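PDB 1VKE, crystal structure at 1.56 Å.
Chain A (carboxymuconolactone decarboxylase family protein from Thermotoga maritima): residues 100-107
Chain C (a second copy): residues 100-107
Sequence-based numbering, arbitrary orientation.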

ATOM      1  N   LEU A 100      -3.676   1.071 -14.627  1.00 12.08           N
ATOM      2  CA  LEU A 100      -3.585   2.506 -14.483  1.00 13.42           C
ATOM      3  C   LEU A 100      -4.905   3.029 -13.904  1.00 14.64           C
ATOM      4  O   LEU A 100      -4.940   3.839 -12.972  1.00 12.41           O
ATOM      5  N   VAL A 101      -6.020   2.633 -14.503  1.00 13.61           N
ATOM      6  CA  VAL A 101      -7.303   3.190 -14.069  1.00 14.31           C
ATOM      7  C   VAL A 101      -7.639   2.725 -12.642  1.00 12.94           C
ATOM      8  O   VAL A 101      -8.114   3.499 -11.767  1.00 14.67           O
ATOM      9  N   VAL A 102      -7.378   1.442 -12.351  1.00 11.85           N
ATOM     10  CA  VAL A 102      -7.687   0.864 -11.029  1.00 13.26           C
ATOM     11  C   VAL A 102      -6.786   1.430  -9.945  1.00 14.26           C
ATOM     12  O   VAL A 102      -7.264   1.727  -8.849  1.00 13.34           O
ATOM     13  N   GLY A 103      -5.486   1.522 -10.202  1.00 11.00           N
ATOM     14  CA  GLY A 103      -4.506   1.948  -9.190  1.00 12.90           C
ATOM     15  C   GLY A 103      -4.209   3.427  -9.099  1.00 13.41           C
ATOM     16  O   GLY A 103      -3.606   3.861  -8.125  1.00 15.85           O
ATOM     17  N   GLY A 104      -4.631   4.238 -10.094  1.00 13.09           N
ATOM     18  CA  GLY A 104      -4.519   5.699 -10.028  1.00 14.26           C
ATOM     19  C   GLY A 104      -3.297   6.281 -10.658  1.00 14.44           C
ATOM     20  O   GLY A 104      -2.415   5.557 -11.131  1.00 11.36           O
ATOM     21  N   SER A 105      -3.221   7.607 -10.642  1.00 11.80           N
ATOM     22  CA  SER A 105      -2.103   8.309 -11.219  1.00 13.77           C
ATOM     23  C   SER A 105      -0.776   8.003 -10.571  1.00 11.23           C
ATOM     24  O   SER A 105       0.236   8.211 -11.200  1.00 10.70           O
ATOM     25  N   ILE A 106      -0.761   7.542  -9.314  1.00 12.57           N
ATOM     26  CA  ILE A 106       0.473   7.045  -8.687  1.00 12.80           C
ATOM     27  C   ILE A 106       1.107   5.937  -9.442  1.00 11.05           C
ATOM     28  O   ILE A 106       2.282   5.611  -9.208  1.00 15.22           O
ATOM     29  N   VAL A 107       0.358   5.276 -10.338  1.00 10.34           N
ATOM     30  CA  VAL A 107       0.918   4.214 -11.172  1.00  9.88           C
ATOM     31  C   VAL A 107       1.767   4.777 -12.321  1.00 10.28           C
ATOM     32  O   VAL A 107       2.630   4.092 -12.893  1.00 13.03           O
TER
ATOM     33  N   LEU C 100      -9.860  10.413  -6.218  1.00  9.03           N
ATOM     34  CA  LEU C 100     -10.267   9.399  -7.211  1.00  9.19           C
ATOM     35  C   LEU C 100      -9.215   9.193  -8.275  1.00 10.55           C
ATOM     36  O   LEU C 100      -8.814   8.061  -8.579  1.00 11.16           O
ATOM     37  N   VAL C 101      -8.668  10.286  -8.824  1.00 10.67           N
ATOM     38  CA  VAL C 101      -7.648  10.136  -9.866  1.00 11.65           C
ATOM     39  C   VAL C 101      -6.313   9.655  -9.298  1.00 12.48           C
ATOM     40  O   VAL C 101      -5.652   8.801  -9.889  1.00 13.41           O
ATOM     41  N   VAL C 102      -5.914  10.160  -8.135  1.00 11.04           N
ATOM     42  CA  VAL C 102      -4.637   9.754  -7.560  1.00 11.56           C
ATOM     43  C   VAL C 102      -4.685   8.298  -7.078  1.00 13.39           C
ATOM     44  O   VAL C 102      -3.735   7.524  -7.325  1.00 12.07           O
ATOM     45  N   GLY C 103      -5.766   7.965  -6.360  1.00 11.84           N
ATOM     46  CA  GLY C 103      -5.967   6.652  -5.747  1.00 14.50           C
ATOM     47  C   GLY C 103      -6.552   5.556  -6.581  1.00 13.12           C
ATOM     48  O   GLY C 103      -6.518   4.373  -6.179  1.00 13.38           O
ATOM     49  N   GLY C 104      -7.145   5.917  -7.719  1.00 10.73           N
ATOM     50  CA  GLY C 104      -7.638   4.946  -8.644  1.00 11.26           C
ATOM     51  C   GLY C 104      -9.090   4.557  -8.460  1.00 10.87           C
ATOM     52  O   GLY C 104      -9.739   4.883  -7.455  1.00  9.89           O
ATOM     53  N   SER C 105      -9.635   3.862  -9.459  1.00 11.73           N
ATOM     54  CA  SER C 105     -11.045   3.445  -9.415  1.00 12.83           C
ATOM     55  C   SER C 105     -11.309   2.438  -8.289  1.00 12.58           C
ATOM     56  O   SER C 105     -12.461   2.224  -7.858  1.00 11.00           O
ATOM     57  N   ILE C 106     -10.245   1.884  -7.714  1.00 12.31           N
ATOM     58  CA  ILE C 106     -10.413   1.089  -6.501  1.00  9.11           C
ATOM     59  C   ILE C 106     -11.085   1.863  -5.332  1.00 11.06           C
ATOM     60  O   ILE C 106     -11.680   1.281  -4.434  1.00 12.25           O
ATOM     61  N   VAL C 107     -11.006   3.192  -5.341  1.00  9.18           N
ATOM     62  CA  VAL C 107     -11.644   3.986  -4.273  1.00  8.67           C
ATOM     63  C   VAL C 107     -13.141   4.207  -4.503  1.00 10.89           C
ATOM     64  O   VAL C 107     -13.816   4.747  -3.607  1.00 11.73           O
TER

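Packing of residues 100-107 of chain A against the same stretch of chain C, a contact that buries 405 Å² in total. In each copy a helix runs through residues 100-103, and Gly A104 and Gly C104 are the first residues to leave helical phi/psi. The two stretches come together at these glycines, the CA atoms of Gly A104 and Gly C104 lying 3.5 Å apart. The largest shares of the surface fall to Val A102 (63 Å²) and Val C102 (61 Å²), both t rotamers. Their CA-to-CB bonds point away overall from the partner stretch, yet CB still touches it. CG1 of Val A102 lies 4.2 Å from CB of Ile C106, and CG2 of Val A102 lies 3.8 Å from OG of Ser C105. Val C102 repeats the arrangement: its CG1 is 3.9 Å from CG2 of Ile A106, and its CG2 is 3.9 Å from OG of Ser A105. The isoleucines differ in rotamer, Ile A106 being p at chi1 and t at chi2, Ile C106 t and then p; between side chains, the isoleucine atom closest to the valine is CG2 in Ile A106 and CB in Ile C106.

Ser C105 (49 Å²) and Ser A105 (47 Å²) come next. Both are p rotamers set sideways to the partner, and each OG finds its hydrogen bond elsewhere in the structure; across the contact it is their backbone that bonds. Ser C105 N donates to Val A101 O at 2.8 Å, and Ser A105 N donates to Val C101 O, also at 2.8 Å. These carbonyls lie near the helix end, where they can accept from the opposing chain. A third bond, Ile C106 N to Val A102 O at 3.2 Å, has no counterpart in the other copy, where Ile A106 N lies 3.6 Å from Val C102 O without a hydrogen bond. Val A101 and Val C101, both t and sideways, contribute less; CG1 of Val A101 lies 4.0 Å from OG of Ser C105.

The close approach depends on glycine. A CB on Gly A104 would point toward chain C and come within 2.0 Å of Val C102 O; one on Gly C104 would come equally close to Val A102 O. At these phi/psi angles a CB would also be jammed against the preceding carbonyl O, which by itself calls for glycine. In place of side chains, Gly C104 CA makes a CA-H...O contact with Val A102 O at 3.2 Å, and Gly A104 CA makes one with Val C102 O at 3.4 Å. Beside them, water 1 lies between the copies, its O 2.9 Å from Gly A103 O and 2.9 Å from Gly C103 O, within hydrogen-bonding reach of both. Leu A100, Val A107, Leu C100 and Val C107 cover no surface here.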

ATOM      1  CB  LEU A 100      -3.286   3.150 -15.837  1.00 10.71           C
ATOM      2  CG  LEU A 100      -3.336   4.677 -15.888  1.00 12.79           C
ATOM      3  CD1 LEU A 100      -2.290   5.276 -14.962  1.00 12.24           C
ATOM      4  CD2 LEU A 100      -3.105   5.152 -17.309  1.00 14.94           C
ATOM      5  CB  VAL A 101      -8.396   2.807 -15.088  1.00 14.37           C
ATOM      6  CG1 VAL A 101      -9.791   3.174 -14.559  1.00 18.99           C
ATOM      7  CG2 VAL A 101      -8.100   3.516 -16.385  1.00 14.80           C
ATOM      8  CB  VAL A 102      -7.578  -0.678 -11.043  1.00 14.59           C
ATOM      9  CG1 VAL A 102      -7.595  -1.276  -9.645  1.00 17.57           C
ATOM     10  CG2 VAL A 102      -8.653  -1.283 -11.909  1.00 18.71           C
ATOM     11  CB  SER A 105      -2.358   9.817 -11.301  1.00 17.29           C
ATOM     12  OG  SER A 105      -2.298  10.415 -10.030  1.00 15.85           O
ATOM     13  CB  ILE A 106       0.234   6.581  -7.208  1.00 14.52           C
ATOM     14  CG1 ILE A 106      -0.868   5.460  -7.162  1.00 12.46           C
ATOM     15  CG2 ILE A 106       0.074   7.761  -6.280  1.00 19.07           C
ATOM     16  CD1 ILE A 106      -1.067   4.949  -5.823  1.00 20.34           C
ATOM     17  CB  VAL A 107      -0.219   3.295 -11.730  1.00 10.26           C
ATOM     18  CG1 VAL A 107       0.242   2.433 -12.897  1.00 18.12           C
ATOM     19  CG2 VAL A 107      -0.830   2.547 -10.539  1.00 11.43           C
TER
ATOM     20  CB  LEU C 100     -11.609   9.834  -7.821  1.00 10.35           C
ATOM     21  CG  LEU C 100     -12.181   8.923  -8.916  1.00 10.35           C
ATOM     22  CD1 LEU C 100     -12.430   7.515  -8.374  1.00 13.16           C
ATOM     23  CD2 LEU C 100     -13.478   9.525  -9.534  1.00 12.77           C
ATOM     24  CB  VAL C 101      -7.487  11.466 -10.609  1.00 14.65           C
ATOM     25  CG1 VAL C 101      -6.343  11.401 -11.582  1.00 19.26           C
ATOM     26  CG2 VAL C 101      -8.757  11.750 -11.337  1.00 15.90           C
ATOM     27  CB  VAL C 102      -4.189  10.680  -6.444  1.00 10.81           C
ATOM     28  CG1 VAL C 102      -2.932  10.145  -5.787  1.00 12.07           C
ATOM     29  CG2 VAL C 102      -4.012  12.122  -6.959  1.00 15.61           C
ATOM     30  CB  SER C 105     -11.491   2.874 -10.759  1.00 14.09           C
ATOM     31  OG  SER C 105     -10.878   1.632 -10.997  1.00 13.08           O
ATOM     32  CB  ILE C 106      -9.006   0.524  -6.080  1.00 12.08           C
ATOM     33  CG1 ILE C 106      -9.134  -0.708  -5.193  1.00 11.23           C
ATOM     34  CG2 ILE C 106      -8.133   1.585  -5.446  1.00 12.41           C
ATOM     35  CD1 ILE C 106      -9.539  -1.930  -5.918  1.00 12.54           C
ATOM     36  CB  VAL C 107     -10.941   5.376  -4.076  1.00 12.70           C
ATOM     37  CG1 VAL C 107      -9.416   5.270  -4.034  1.00 10.78           C
ATOM     38  CG2 VAL C 107     -11.332   6.338  -5.053  1.00 16.88           C
TER
HETATM   39  O   HOH W   1      -4.162   2.810  -5.512  1.00 32.33           O